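Long-range contact in DUF1818 domain-containing protein (Prochlorococcus marinus, PDB 2IT9), which is of unknown function but belongs to a family related to PC4-like proteins and may bind DNA: residues W39-D51 against T111-D123. Numbering follows the deposited sequence.
Sequences WKILVEVVMELCD and TNNVVNAMRSMWD
Met118, a selenomethionine, drives its side chain into helix 39-51 as a knob in the hole formed by Leu42, Val43, Val46 and Met47. Its chain is extended beyond CG, which carries CE to Leu42, 3.9 Å from CD2, with the two side chains crossing at about a right angle. SE passes Val46 CG1 at 3.8 Å, and CG approaches Trp39 CH2. The indole reaches this place because its CG lies anti to the backbone N (chi1 170°); its far side also meets CG of Met121, at 3.9 Å from CZ2. Towards the other end of the contact, Val115 divides its branches: CG2 meets Val46 CG1 at 3.7 Å, and CG1 faces Met47 CE and Cys50 SG. Met47 bends at chi2 and chi3, and its SE lies 3.4 Å from both CG and NE of Arg119. Beyond it the arginine stretches to Asp51, whose OD1 sits near the guanidinium plane, 3.3 Å from NH2, in a salt bridge with a weak, bent hydrogen bond (123°). This exposed pair closes one edge of the apolar contact. The axes of 39-51 and 111-120 approach to 10.6 Å with their directions 127° apart. Helix 36-56 packs on the second sheet through Leu42 and Val46, while helix 110-120 bridges from Trp86 to Trp10 of the first; the contact thus joins the helices of two four-strand-plus-helix units, consistent with a PC4-like fold.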
loop_
_atom_site.group_PDB
_atom_site.type_symbol
_atom_site.label_atom_id
_atom_site.label_comp_id
_atom_site.label_asym_id
_atom_site.label_seq_id
_atom_site.Cartn_x
_atom_site.Cartn_y
_atom_site.Cartn_z
ATOM N N TRP A 39 -13.928 5.428 4.666
ATOM C CA TRP A 39 -14.287 5.664 3.285
ATOM C C TRP A 39 -14.994 7.021 3.093
ATOM O O TRP A 39 -14.620 7.790 2.206
ATOM C CB TRP A 39 -15.141 4.501 2.742
ATOM C CG TRP A 39 -15.740 4.781 1.405
ATOM C CD1 TRP A 39 -17.035 5.055 1.164
ATOM C CD2 TRP A 39 -15.066 4.897 0.151
ATOM N NE1 TRP A 39 -17.230 5.295 -0.164
ATOM C CE2 TRP A 39 -16.043 5.187 -0.818
ATOM C CE3 TRP A 39 -13.750 4.747 -0.257
ATOM C CZ2 TRP A 39 -15.733 5.354 -2.171
ATOM C CZ3 TRP A 39 -13.441 4.916 -1.590
ATOM C CH2 TRP A 39 -14.435 5.221 -2.530
ATOM N N LYS A 40 -16.010 7.271 3.879
ATOM C CA LYS A 40 -16.793 8.531 3.807
ATOM C C LYS A 40 -15.895 9.766 3.920
ATOM O O LYS A 40 -15.949 10.688 3.095
ATOM C CB LYS A 40 -17.791 8.573 4.932
ATOM C CG LYS A 40 -18.694 9.823 4.902
ATOM C CD LYS A 40 -19.677 9.783 6.023
ATOM C CE LYS A 40 -20.537 11.045 6.039
ATOM N NZ LYS A 40 -21.251 11.167 7.328
ATOM N N ILE A 41 -15.048 9.766 4.937
ATOM C CA ILE A 41 -14.142 10.890 5.150
ATOM C C ILE A 41 -13.129 11.012 4.011
ATOM O O ILE A 41 -12.854 12.128 3.536
ATOM C CB ILE A 41 -13.463 10.811 6.530
ATOM C CG1 ILE A 41 -14.487 10.946 7.652
ATOM C CG2 ILE A 41 -12.400 11.950 6.688
ATOM C CD1 ILE A 41 -13.913 10.690 9.032
ATOM N N LEU A 42 -12.574 9.885 3.558
ATOM C CA LEU A 42 -11.633 9.872 2.456
ATOM C C LEU A 42 -12.210 10.602 1.256
ATOM O O LEU A 42 -11.575 11.484 0.685
ATOM C CB LEU A 42 -11.252 8.440 2.022
ATOM C CG LEU A 42 -10.299 8.403 0.827
ATOM C CD1 LEU A 42 -9.005 9.169 1.091
ATOM C CD2 LEU A 42 -9.980 6.953 0.449
ATOM N N VAL A 43 -13.413 10.223 0.861
ATOM C CA VAL A 43 -14.024 10.826 -0.311
ATOM C C VAL A 43 -14.259 12.330 -0.129
ATOM O O VAL A 43 -13.998 13.114 -1.042
ATOM C CB VAL A 43 -15.299 10.092 -0.746
ATOM C CG1 VAL A 43 -15.900 10.806 -1.966
ATOM C CG2 VAL A 43 -14.999 8.617 -1.109
ATOM N N GLU A 44 -14.701 12.733 1.054
ATOM C CA GLU A 44 -14.911 14.132 1.322
ATOM C C GLU A 44 -13.590 14.935 1.268
ATOM O O GLU A 44 -13.558 16.060 0.758
ATOM C CB GLU A 44 -15.574 14.281 2.674
ATOM C CG GLU A 44 -17.038 13.787 2.647
ATOM C CD GLU A 44 -17.696 13.769 4.001
ATOM O OE1 GLU A 44 -16.996 14.064 4.969
ATOM O OE2 GLU A 44 -18.903 13.445 4.092
ATOM N N VAL A 45 -12.511 14.329 1.768
ATOM C CA VAL A 45 -11.203 14.985 1.775
ATOM C C VAL A 45 -10.651 15.132 0.352
ATOM O O VAL A 45 -10.181 16.203 -0.047
ATOM C CB VAL A 45 -10.238 14.176 2.647
ATOM C CG1 VAL A 45 -8.720 14.481 2.337
ATOM C CG2 VAL A 45 -10.587 14.369 4.145
ATOM N N VAL A 46 -10.711 14.043 -0.397
ATOM C CA VAL A 46 -10.220 14.038 -1.769
ATOM C C VAL A 46 -11.043 15.008 -2.617
ATOM O O VAL A 46 -10.436 15.766 -3.393
ATOM C CB VAL A 46 -10.162 12.637 -2.325
ATOM C CG1 VAL A 46 -9.831 12.638 -3.867
ATOM C CG2 VAL A 46 -9.140 11.805 -1.570
HETATM N N MSE A 47 -12.376 15.026 -2.462
HETATM C CA MSE A 47 -13.206 15.930 -3.258
HETATM C C MSE A 47 -12.849 17.374 -2.927
HETATM O O MSE A 47 -12.788 18.237 -3.813
HETATM C CB MSE A 47 -14.704 15.748 -3.007
HETATM C CG MSE A 47 -15.423 14.474 -3.528
HETATM SE SE MSE A 47 -14.878 13.999 -5.341
HETATM C CE MSE A 47 -13.468 12.792 -4.894
ATOM N N GLU A 48 -12.631 17.651 -1.648
ATOM C CA GLU A 48 -12.274 18.996 -1.232
ATOM C C GLU A 48 -10.944 19.427 -1.830
ATOM O O GLU A 48 -10.841 20.556 -2.337
ATOM C CB GLU A 48 -12.209 19.125 0.290
ATOM C CG GLU A 48 -11.726 20.476 0.674
ATOM C CD GLU A 48 -11.873 20.790 2.117
ATOM O OE1 GLU A 48 -12.586 20.050 2.832
ATOM O OE2 GLU A 48 -11.275 21.808 2.523
ATOM N N LEU A 49 -9.934 18.551 -1.774
ATOM C CA LEU A 49 -8.626 18.891 -2.361
ATOM C C LEU A 49 -8.703 19.047 -3.879
ATOM O O LEU A 49 -8.226 20.053 -4.438
ATOM C CB LEU A 49 -7.575 17.845 -2.010
ATOM C CG LEU A 49 -7.044 17.850 -0.591
ATOM C CD1 LEU A 49 -6.240 16.574 -0.390
ATOM C CD2 LEU A 49 -6.171 19.051 -0.355
ATOM N N CYS A 50 -9.350 18.082 -4.527
ATOM C CA CYS A 50 -9.508 18.103 -5.981
ATOM C C CYS A 50 -10.180 19.405 -6.432
ATOM O O CYS A 50 -9.632 20.123 -7.296
ATOM C CB CYS A 50 -10.226 16.812 -6.505
ATOM S SG CYS A 50 -10.351 16.823 -8.319
ATOM N N ASP A 51 -11.290 19.798 -5.812
ATOM C CA ASP A 51 -11.974 21.012 -6.212
ATOM C C ASP A 51 -11.092 22.241 -6.037
ATOM O O ASP A 51 -11.071 23.124 -6.902
ATOM C CB ASP A 51 -13.282 21.218 -5.412
ATOM C CG ASP A 51 -14.386 20.205 -5.784
ATOM O OD1 ASP A 51 -14.238 19.403 -6.752
ATOM O OD2 ASP A 51 -15.412 20.209 -5.074
ATOM N N THR A 111 -4.802 9.788 -10.525
ATOM C CA THR A 111 -5.647 10.506 -9.560
ATOM C C THR A 111 -6.996 10.949 -10.153
ATOM O O THR A 111 -8.025 10.811 -9.503
ATOM C CB THR A 111 -4.892 11.738 -8.973
ATOM O OG1 THR A 111 -4.294 12.462 -10.046
ATOM C CG2 THR A 111 -3.841 11.286 -7.957
ATOM N N ASN A 112 -6.979 11.459 -11.363
ATOM C CA ASN A 112 -8.232 11.877 -12.025
ATOM C C ASN A 112 -9.212 10.729 -12.192
ATOM O O ASN A 112 -10.424 10.892 -12.020
ATOM C CB ASN A 112 -7.960 12.568 -13.353
ATOM C CG ASN A 112 -7.376 13.949 -13.156
ATOM O OD1 ASN A 112 -7.847 14.725 -12.297
ATOM N ND2 ASN A 112 -6.355 14.273 -13.935
ATOM N N ASN A 113 -8.687 9.555 -12.483
ATOM C CA ASN A 113 -9.548 8.391 -12.669
ATOM C C ASN A 113 -10.085 7.915 -11.339
ATOM O O ASN A 113 -11.248 7.553 -11.245
ATOM C CB ASN A 113 -8.809 7.310 -13.469
ATOM C CG ASN A 113 -8.375 7.806 -14.853
ATOM O OD1 ASN A 113 -9.173 8.336 -15.625
ATOM N ND2 ASN A 113 -7.116 7.610 -15.175
ATOM N N VAL A 114 -9.258 7.960 -10.293
ATOM C CA VAL A 114 -9.676 7.579 -8.957
ATOM C C VAL A 114 -10.797 8.508 -8.495
ATOM O O VAL A 114 -11.819 8.052 -7.947
ATOM C CB VAL A 114 -8.527 7.638 -7.988
ATOM C CG1 VAL A 114 -9.014 7.514 -6.549
ATOM C CG2 VAL A 114 -7.533 6.507 -8.320
ATOM N N VAL A 115 -10.617 9.802 -8.724
ATOM C CA VAL A 115 -11.625 10.783 -8.314
ATOM C C VAL A 115 -12.926 10.504 -9.010
ATOM O O VAL A 115 -13.980 10.484 -8.373
ATOM C CB VAL A 115 -11.139 12.250 -8.552
ATOM C CG1 VAL A 115 -12.292 13.225 -8.482
ATOM C CG2 VAL A 115 -10.060 12.607 -7.514
ATOM N N ASN A 116 -12.867 10.315 -10.326
ATOM C CA ASN A 116 -14.059 10.009 -11.084
ATOM C C ASN A 116 -14.795 8.778 -10.542
ATOM O O ASN A 116 -16.042 8.783 -10.474
ATOM C CB ASN A 116 -13.710 9.858 -12.572
ATOM C CG ASN A 116 -13.343 11.203 -13.236
ATOM O OD1 ASN A 116 -13.660 12.287 -12.715
ATOM N ND2 ASN A 116 -12.710 11.130 -14.410
ATOM N N ALA A 117 -14.034 7.741 -10.161
ATOM C CA ALA A 117 -14.619 6.502 -9.592
ATOM C C ALA A 117 -15.247 6.787 -8.239
ATOM O O ALA A 117 -16.301 6.271 -7.942
ATOM C CB ALA A 117 -13.558 5.401 -9.453
HETATM N N MSE A 118 -14.583 7.578 -7.397
HETATM C CA MSE A 118 -15.116 7.930 -6.085
HETATM C C MSE A 118 -16.423 8.629 -6.209
HETATM O O MSE A 118 -17.355 8.316 -5.464
HETATM C CB MSE A 118 -14.147 8.839 -5.320
HETATM C CG MSE A 118 -12.957 8.115 -4.856
HETATM SE SE MSE A 118 -11.755 9.315 -3.902
HETATM C CE MSE A 118 -10.570 8.015 -3.217
ATOM N N ARG A 119 -16.502 9.582 -7.134
ATOM C CA ARG A 119 -17.732 10.333 -7.338
ATOM C C ARG A 119 -18.923 9.501 -7.836
ATOM O O ARG A 119 -20.069 9.867 -7.588
ATOM C CB ARG A 119 -17.508 11.447 -8.359
ATOM C CG ARG A 119 -16.623 12.582 -7.926
ATOM C CD ARG A 119 -16.774 13.784 -8.898
ATOM N NE ARG A 119 -16.030 14.959 -8.423
ATOM C CZ ARG A 119 -14.925 15.484 -8.969
ATOM N NH1 ARG A 119 -14.392 14.988 -10.089
ATOM N NH2 ARG A 119 -14.364 16.564 -8.403
ATOM N N SER A 120 -18.662 8.413 -8.554
ATOM C CA SER A 120 -19.716 7.617 -9.151
ATOM C C SER A 120 -19.926 6.223 -8.578
ATOM O O SER A 120 -20.621 5.433 -9.209
ATOM C CB SER A 120 -19.394 7.447 -10.632
ATOM O OG SER A 120 -18.206 6.690 -10.780
HETATM N N MSE A 121 -19.374 5.892 -7.408
HETATM C CA MSE A 121 -19.475 4.488 -6.920
HETATM C C MSE A 121 -20.888 3.798 -6.979
HETATM O O MSE A 121 -21.013 2.599 -7.314
HETATM C CB MSE A 121 -18.861 4.340 -5.538
HETATM C CG MSE A 121 -17.369 4.283 -5.499
HETATM SE SE MSE A 121 -16.404 2.828 -6.502
HETATM C CE MSE A 121 -16.863 1.113 -5.612
ATOM N N TRP A 122 -21.934 4.560 -6.655
ATOM C CA TRP A 122 -23.329 4.086 -6.722
ATOM C C TRP A 122 -24.045 4.597 -7.995
ATOM O O TRP A 122 -25.271 4.513 -8.073
ATOM C CB TRP A 122 -24.083 4.546 -5.468
ATOM N N ASP A 123 -23.237 5.082 -8.958
ATOM C CA ASP A 123 -23.568 5.701 -10.289
ATOM C C ASP A 123 -23.074 7.162 -10.429
ATOM O O ASP A 123 -23.566 8.085 -9.779
ATOM C CB ASP A 123 -25.029 5.593 -10.706
ATOM C CG ASP A 123 -25.424 4.179 -11.076
ATOM O OD1 ASP A 123 -24.634 3.236 -10.817
ATOM O OD2 ASP A 123 -26.528 4.017 -11.619
#